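Local coordinates for dual specificity protein phosphatase 12 (Homo sapiens, PDB 4KI9) that uses this catalytic domain to remove phosphate from phosphotyrosine and from phosphoserine or phosphothreonine residues of proteins, at residues A98-F112 and F132-E145. The protein carries 2 engineered substitutions. Numbering follows the deposited sequence.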
loop_
_atom_site.group_PDB
_atom_site.type_symbol
_atom_site.label_atom_id
_atom_site.label_comp_id
_atom_site.label_asym_id
_atom_site.label_seq_id
_atom_site.Cartn_x
_atom_site.Cartn_y
_atom_site.Cartn_z
ATOM N N ALA A 98 0.920 -4.930 -0.543
ATOM C CA ALA A 98 1.912 -4.493 0.444
ATOM C C ALA A 98 1.521 -3.166 1.122
ATOM O O ALA A 98 1.634 -3.012 2.348
ATOM C CB ALA A 98 3.288 -4.378 -0.204
ATOM N N ILE A 99 1.049 -2.211 0.329
ATOM C CA ILE A 99 0.657 -0.912 0.882
ATOM C C ILE A 99 -0.521 -1.055 1.839
ATOM O O ILE A 99 -0.521 -0.483 2.928
ATOM C CB ILE A 99 0.294 0.104 -0.231
ATOM C CG1 ILE A 99 1.524 0.436 -1.078
ATOM C CG2 ILE A 99 -0.293 1.387 0.357
ATOM C CD1 ILE A 99 2.722 0.944 -0.281
ATOM N N ILE A 100 -1.541 -1.798 1.427
ATOM C CA ILE A 100 -2.696 -2.017 2.302
ATOM C C ILE A 100 -2.267 -2.681 3.606
ATOM O O ILE A 100 -2.680 -2.268 4.694
ATOM C CB ILE A 100 -3.758 -2.897 1.613
ATOM C CG1 ILE A 100 -4.361 -2.148 0.431
ATOM C CG2 ILE A 100 -4.862 -3.276 2.601
ATOM C CD1 ILE A 100 -5.148 -0.915 0.856
ATOM N N THR A 101 -1.425 -3.706 3.487
ATOM C CA THR A 101 -0.938 -4.421 4.659
ATOM C C THR A 101 -0.217 -3.460 5.604
ATOM O O THR A 101 -0.453 -3.478 6.817
ATOM C CB THR A 101 -0.033 -5.605 4.279
ATOM O OG1 THR A 101 -0.737 -6.472 3.375
ATOM C CG2 THR A 101 0.369 -6.414 5.534
ATOM N N ALA A 102 0.625 -2.590 5.044
ATOM C CA ALA A 102 1.353 -1.633 5.864
ATOM C C ALA A 102 0.378 -0.714 6.596
ATOM O O ALA A 102 0.567 -0.383 7.772
ATOM C CB ALA A 102 2.326 -0.821 5.010
ATOM N N PHE A 103 -0.670 -0.305 5.905
ATOM C CA PHE A 103 -1.676 0.562 6.523
ATOM C C PHE A 103 -2.389 -0.135 7.682
ATOM O O PHE A 103 -2.592 0.441 8.750
ATOM C CB PHE A 103 -2.706 0.972 5.480
ATOM C CG PHE A 103 -3.857 1.746 6.052
ATOM C CD1 PHE A 103 -3.752 3.123 6.245
ATOM C CD2 PHE A 103 -5.035 1.101 6.404
ATOM C CE1 PHE A 103 -4.813 3.837 6.772
ATOM C CE2 PHE A 103 -6.084 1.800 6.939
ATOM C CZ PHE A 103 -5.979 3.175 7.120
ATOM N N LEU A 104 -2.785 -1.378 7.455
ATOM C CA LEU A 104 -3.415 -2.176 8.495
ATOM C C LEU A 104 -2.452 -2.359 9.657
ATOM O O LEU A 104 -2.839 -2.202 10.802
ATOM C CB LEU A 104 -3.855 -3.534 7.947
ATOM C CG LEU A 104 -4.999 -3.511 6.938
ATOM C CD1 LEU A 104 -5.360 -4.925 6.487
ATOM C CD2 LEU A 104 -6.232 -2.786 7.529
ATOM N N MET A 105 -1.192 -2.663 9.356
ATOM C CA MET A 105 -0.172 -2.805 10.391
ATOM C C MET A 105 -0.040 -1.552 11.260
ATOM O O MET A 105 -0.080 -1.628 12.487
ATOM C CB MET A 105 1.193 -3.138 9.763
ATOM C CG MET A 105 1.290 -4.540 9.158
ATOM S SD MET A 105 2.806 -4.780 8.223
ATOM C CE MET A 105 4.032 -4.590 9.515
ATOM N N LYS A 106 0.138 -0.400 10.631
ATOM C CA LYS A 106 0.401 0.822 11.385
ATOM C C LYS A 106 -0.820 1.332 12.142
ATOM O O LYS A 106 -0.713 1.679 13.319
ATOM C CB LYS A 106 0.986 1.911 10.476
ATOM C CG LYS A 106 1.486 3.124 11.241
ATOM C CD LYS A 106 2.218 4.117 10.344
ATOM C CE LYS A 106 2.966 5.131 11.201
ATOM N NZ LYS A 106 3.936 5.949 10.429
ATOM N N THR A 107 -1.982 1.367 11.492
ATOM C CA THR A 107 -3.187 1.874 12.158
ATOM C C THR A 107 -3.616 0.998 13.339
ATOM O O THR A 107 -3.942 1.504 14.414
ATOM C CB THR A 107 -4.378 2.073 11.197
ATOM O OG1 THR A 107 -4.644 0.862 10.479
ATOM C CG2 THR A 107 -4.088 3.193 10.210
ATOM N N ASP A 108 -3.588 -0.315 13.139
ATOM C CA ASP A 108 -4.009 -1.250 14.168
ATOM C C ASP A 108 -2.872 -1.725 15.078
ATOM O O ASP A 108 -3.119 -2.474 16.030
ATOM C CB ASP A 108 -4.670 -2.477 13.533
ATOM C CG ASP A 108 -5.933 -2.141 12.778
ATOM O OD1 ASP A 108 -6.385 -2.986 11.979
ATOM O OD2 ASP A 108 -6.470 -1.033 12.967
ATOM N N GLN A 109 -1.643 -1.303 14.791
ATOM C CA GLN A 109 -0.472 -1.797 15.514
ATOM C C GLN A 109 -0.492 -3.318 15.493
ATOM O O GLN A 109 -0.449 -3.961 16.540
ATOM C CB GLN A 109 -0.457 -1.293 16.961
ATOM C CG GLN A 109 -0.600 0.210 17.091
ATOM C CD GLN A 109 0.651 0.874 17.621
ATOM O OE1 GLN A 109 1.761 0.582 17.177
ATOM N NE2 GLN A 109 0.478 1.779 18.574
ATOM N N LEU A 110 -0.599 -3.883 14.296
ATOM C CA LEU A 110 -0.755 -5.328 14.113
ATOM C C LEU A 110 0.502 -5.885 13.467
ATOM O O LEU A 110 0.992 -5.313 12.495
ATOM C CB LEU A 110 -1.893 -5.591 13.133
ATOM C CG LEU A 110 -3.286 -6.070 13.507
ATOM C CD1 LEU A 110 -4.022 -6.416 12.222
ATOM C CD2 LEU A 110 -3.234 -7.275 14.430
ATOM N N PRO A 111 1.018 -7.017 13.976
ATOM C CA PRO A 111 2.164 -7.649 13.317
ATOM C C PRO A 111 1.899 -8.004 11.851
ATOM O O PRO A 111 0.753 -8.248 11.465
ATOM C CB PRO A 111 2.376 -8.932 14.138
ATOM C CG PRO A 111 1.867 -8.587 15.487
ATOM C CD PRO A 111 0.695 -7.659 15.266
ATOM N N PHE A 112 2.960 -8.035 11.051
ATOM C CA PHE A 112 2.846 -8.278 9.614
ATOM C C PHE A 112 2.020 -9.519 9.271
ATOM O O PHE A 112 1.144 -9.475 8.404
ATOM C CB PHE A 112 4.236 -8.400 8.977
ATOM C CG PHE A 112 4.237 -9.127 7.654
ATOM C CD1 PHE A 112 4.800 -10.396 7.541
ATOM C CD2 PHE A 112 3.670 -8.550 6.529
ATOM C CE1 PHE A 112 4.806 -11.065 6.324
ATOM C CE2 PHE A 112 3.670 -9.209 5.316
ATOM C CZ PHE A 112 4.235 -10.472 5.212
ATOM N N PHE A 132 8.880 -7.568 -0.572
ATOM C CA PHE A 132 7.913 -6.746 0.147
ATOM C C PHE A 132 7.581 -7.344 1.522
ATOM O O PHE A 132 7.446 -6.614 2.504
ATOM C CB PHE A 132 6.644 -6.502 -0.688
ATOM C CG PHE A 132 6.879 -5.697 -1.949
ATOM C CD1 PHE A 132 8.035 -4.945 -2.111
ATOM C CD2 PHE A 132 5.947 -5.703 -2.977
ATOM C CE1 PHE A 132 8.258 -4.205 -3.268
ATOM C CE2 PHE A 132 6.153 -4.968 -4.139
ATOM C CZ PHE A 132 7.315 -4.216 -4.286
ATOM N N GLU A 133 7.459 -8.673 1.595
ATOM C CA GLU A 133 7.255 -9.346 2.874
ATOM C C GLU A 133 8.347 -8.994 3.875
ATOM O O GLU A 133 8.057 -8.653 5.014
ATOM C CB GLU A 133 7.250 -10.877 2.702
ATOM C CG GLU A 133 5.970 -11.436 2.138
ATOM C CD GLU A 133 5.830 -12.927 2.410
ATOM O OE1 GLU A 133 6.774 -13.510 2.985
ATOM O OE2 GLU A 133 4.778 -13.505 2.058
ATOM N N TRP A 134 9.599 -9.103 3.443
ATOM C CA TRP A 134 10.745 -8.788 4.293
ATOM C C TRP A 134 10.719 -7.319 4.739
ATOM O O TRP A 134 10.930 -7.002 5.914
ATOM C CB TRP A 134 12.042 -9.126 3.551
ATOM C CG TRP A 134 13.295 -8.627 4.195
ATOM C CD1 TRP A 134 14.143 -7.662 3.712
ATOM C CD2 TRP A 134 13.851 -9.068 5.435
ATOM N NE1 TRP A 134 15.195 -7.487 4.582
ATOM C CE2 TRP A 134 15.036 -8.333 5.646
ATOM C CE3 TRP A 134 13.463 -10.016 6.388
ATOM C CZ2 TRP A 134 15.835 -8.518 6.774
ATOM C CZ3 TRP A 134 14.257 -10.196 7.509
ATOM C CH2 TRP A 134 15.430 -9.451 7.692
ATOM N N GLN A 135 10.434 -6.426 3.801
ATOM C CA GLN A 135 10.324 -4.996 4.114
ATOM C C GLN A 135 9.262 -4.698 5.160
ATOM O O GLN A 135 9.474 -3.874 6.043
ATOM C CB GLN A 135 10.091 -4.169 2.830
ATOM C CG GLN A 135 11.351 -4.106 1.950
ATOM C CD GLN A 135 11.066 -3.617 0.544
ATOM O OE1 GLN A 135 10.327 -2.649 0.342
ATOM N NE2 GLN A 135 11.649 -4.289 -0.438
ATOM N N LEU A 136 8.119 -5.368 5.081
ATOM C CA LEU A 136 7.092 -5.167 6.101
ATOM C C LEU A 136 7.508 -5.721 7.465
ATOM O O LEU A 136 7.094 -5.204 8.506
ATOM C CB LEU A 136 5.753 -5.760 5.663
ATOM C CG LEU A 136 5.066 -4.985 4.545
ATOM C CD1 LEU A 136 3.815 -5.720 4.102
ATOM C CD2 LEU A 136 4.719 -3.581 5.015
ATOM N N LYS A 137 8.330 -6.770 7.466
ATOM C CA LYS A 137 8.864 -7.280 8.726
ATOM C C LYS A 137 9.794 -6.248 9.350
ATOM O O LYS A 137 9.756 -6.019 10.559
ATOM C CB LYS A 137 9.568 -8.636 8.512
ATOM C CG LYS A 137 8.561 -9.736 8.233
ATOM C CD LYS A 137 9.212 -11.099 8.027
ATOM C CE LYS A 137 8.150 -12.124 7.683
ATOM N NZ LYS A 137 8.711 -13.306 6.980
ATOM N N LEU A 138 10.597 -5.588 8.513
ATOM C CA LEU A 138 11.463 -4.513 8.988
ATOM C C LEU A 138 10.646 -3.344 9.528
ATOM O O LEU A 138 10.985 -2.771 10.552
ATOM C CB LEU A 138 12.375 -4.013 7.873
ATOM C CG LEU A 138 13.318 -5.063 7.272
ATOM C CD1 LEU A 138 14.324 -4.379 6.401
ATOM C CD2 LEU A 138 14.016 -5.887 8.353
ATOM N N TYR A 139 9.584 -2.990 8.808
ATOM C CA TYR A 139 8.636 -1.957 9.228
ATOM C C TYR A 139 8.094 -2.227 10.638
ATOM O O TYR A 139 8.109 -1.344 11.484
ATOM C CB TYR A 139 7.486 -1.902 8.221
ATOM C CG TYR A 139 6.613 -0.650 8.228
ATOM C CD1 TYR A 139 7.173 0.624 8.133
ATOM C CD2 TYR A 139 5.226 -0.761 8.243
ATOM C CE1 TYR A 139 6.368 1.764 8.088
ATOM C CE2 TYR A 139 4.408 0.372 8.205
ATOM C CZ TYR A 139 4.987 1.623 8.115
ATOM O OH TYR A 139 4.188 2.742 8.069
ATOM N N GLN A 140 7.621 -3.446 10.884
ATOM C CA GLN A 140 7.185 -3.857 12.222
ATOM C C GLN A 140 8.337 -3.756 13.234
ATOM O O GLN A 140 8.197 -3.155 14.307
ATOM C CB GLN A 140 6.645 -5.295 12.186
ATOM C CG GLN A 140 6.262 -5.875 13.557
ATOM C CD GLN A 140 5.771 -7.311 13.462
ATOM O OE1 GLN A 140 5.349 -7.764 12.397
ATOM N NE2 GLN A 140 5.827 -8.035 14.581
ATOM N N ALA A 141 9.480 -4.335 12.883
ATOM C CA ALA A 141 10.637 -4.321 13.775
ATOM C C ALA A 141 11.058 -2.899 14.153
ATOM O O ALA A 141 11.594 -2.680 15.233
ATOM C CB ALA A 141 11.810 -5.086 13.150
ATOM N N MET A 142 10.809 -1.934 13.268
ATOM C CA MET A 142 11.099 -0.525 13.562
ATOM C C MET A 142 9.984 0.177 14.360
ATOM O O MET A 142 10.090 1.354 14.696
ATOM C CB MET A 142 11.391 0.249 12.266
ATOM C CG MET A 142 12.739 -0.089 11.601
ATOM S SD MET A 142 13.098 0.950 10.142
ATOM C CE MET A 142 11.881 0.316 8.996
ATOM N N GLY A 143 8.913 -0.540 14.664
ATOM C CA GLY A 143 7.828 0.051 15.424
ATOM C C GLY A 143 6.735 0.613 14.540
ATOM O O GLY A 143 6.048 1.563 14.921
ATOM N N TYR A 144 6.561 0.006 13.368
ATOM C CA TYR A 144 5.581 0.450 12.369
ATOM C C TYR A 144 5.865 1.876 11.943
ATOM O O TYR A 144 4.967 2.711 11.877
ATOM C CB TYR A 144 4.142 0.310 12.889
ATOM C CG TYR A 144 3.841 -1.057 13.445
ATOM C CD1 TYR A 144 3.717 -2.148 12.606
ATOM C CD2 TYR A 144 3.686 -1.261 14.817
ATOM C CE1 TYR A 144 3.450 -3.415 13.120
ATOM C CE2 TYR A 144 3.426 -2.516 15.335
ATOM C CZ TYR A 144 3.305 -3.589 14.483
ATOM O OH TYR A 144 3.041 -4.843 14.986
ATOM N N GLU A 145 7.131 2.141 11.659
ATOM C CA GLU A 145 7.604 3.455 11.244
ATOM C C GLU A 145 8.784 3.240 10.319
ATOM O O GLU A 145 9.424 2.195 10.386
ATOM C CB GLU A 145 8.110 4.223 12.453
ATOM C CG GLU A 145 7.252 5.391 12.849
ATOM C CD GLU A 145 7.909 6.225 13.927
ATOM O OE1 GLU A 145 9.036 5.860 14.337
ATOM O OE2 GLU A 145 7.305 7.235 14.355
#
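Met105 of helix 95-108 faces Leu136 and Tyr144 where this helix of the dual-specificity phosphatase fold runs nearly parallel to helix 130-141, the axes of segments 98-108 and 132-141 lying 17° apart. The unbranched, flexible thioether of Met105 suits a place between an aliphatic leucine and an aromatic ring. Met105 CB lies 3.9 Å from Tyr144 CD1, SD rests against Leu136 CD2, and a bend at chi3 (63°) brings CE to the Leu136 carbonyl O, Gln140 CB and the in-plane edge of the Tyr144 ring. Branched Leu136 is a knob among Thr101, Ala102, Met105 and Phe112; Leu136 CD2 comes within 3.7 Å of Ala102 CB, where a larger side chain would leave less room. Tyr144, just after the Schellman turn at Gly143, spreads one ring face over Met105 O and Gln109 CA. A serine in place of Tyr144 would probably leave a gap between Met105 CE and the Gln109-Pro111 turn. Nearby, extended Lys106 passes Tyr139 OH with its CD; Lys106 NZ forms a salt bridge with, and Tyr139 OH a hydrogen bond to, Asp69 of helix 68-80. Phe112 fills a hole formed by Glu133, Leu136, Lys137 and Gln140, with Glu133 O above its ring centre. At the start of helix 112-122, Phe112 N donates to Gln140 OE1 over 2.8 Å, almost straight at 170° but from above the amide plane.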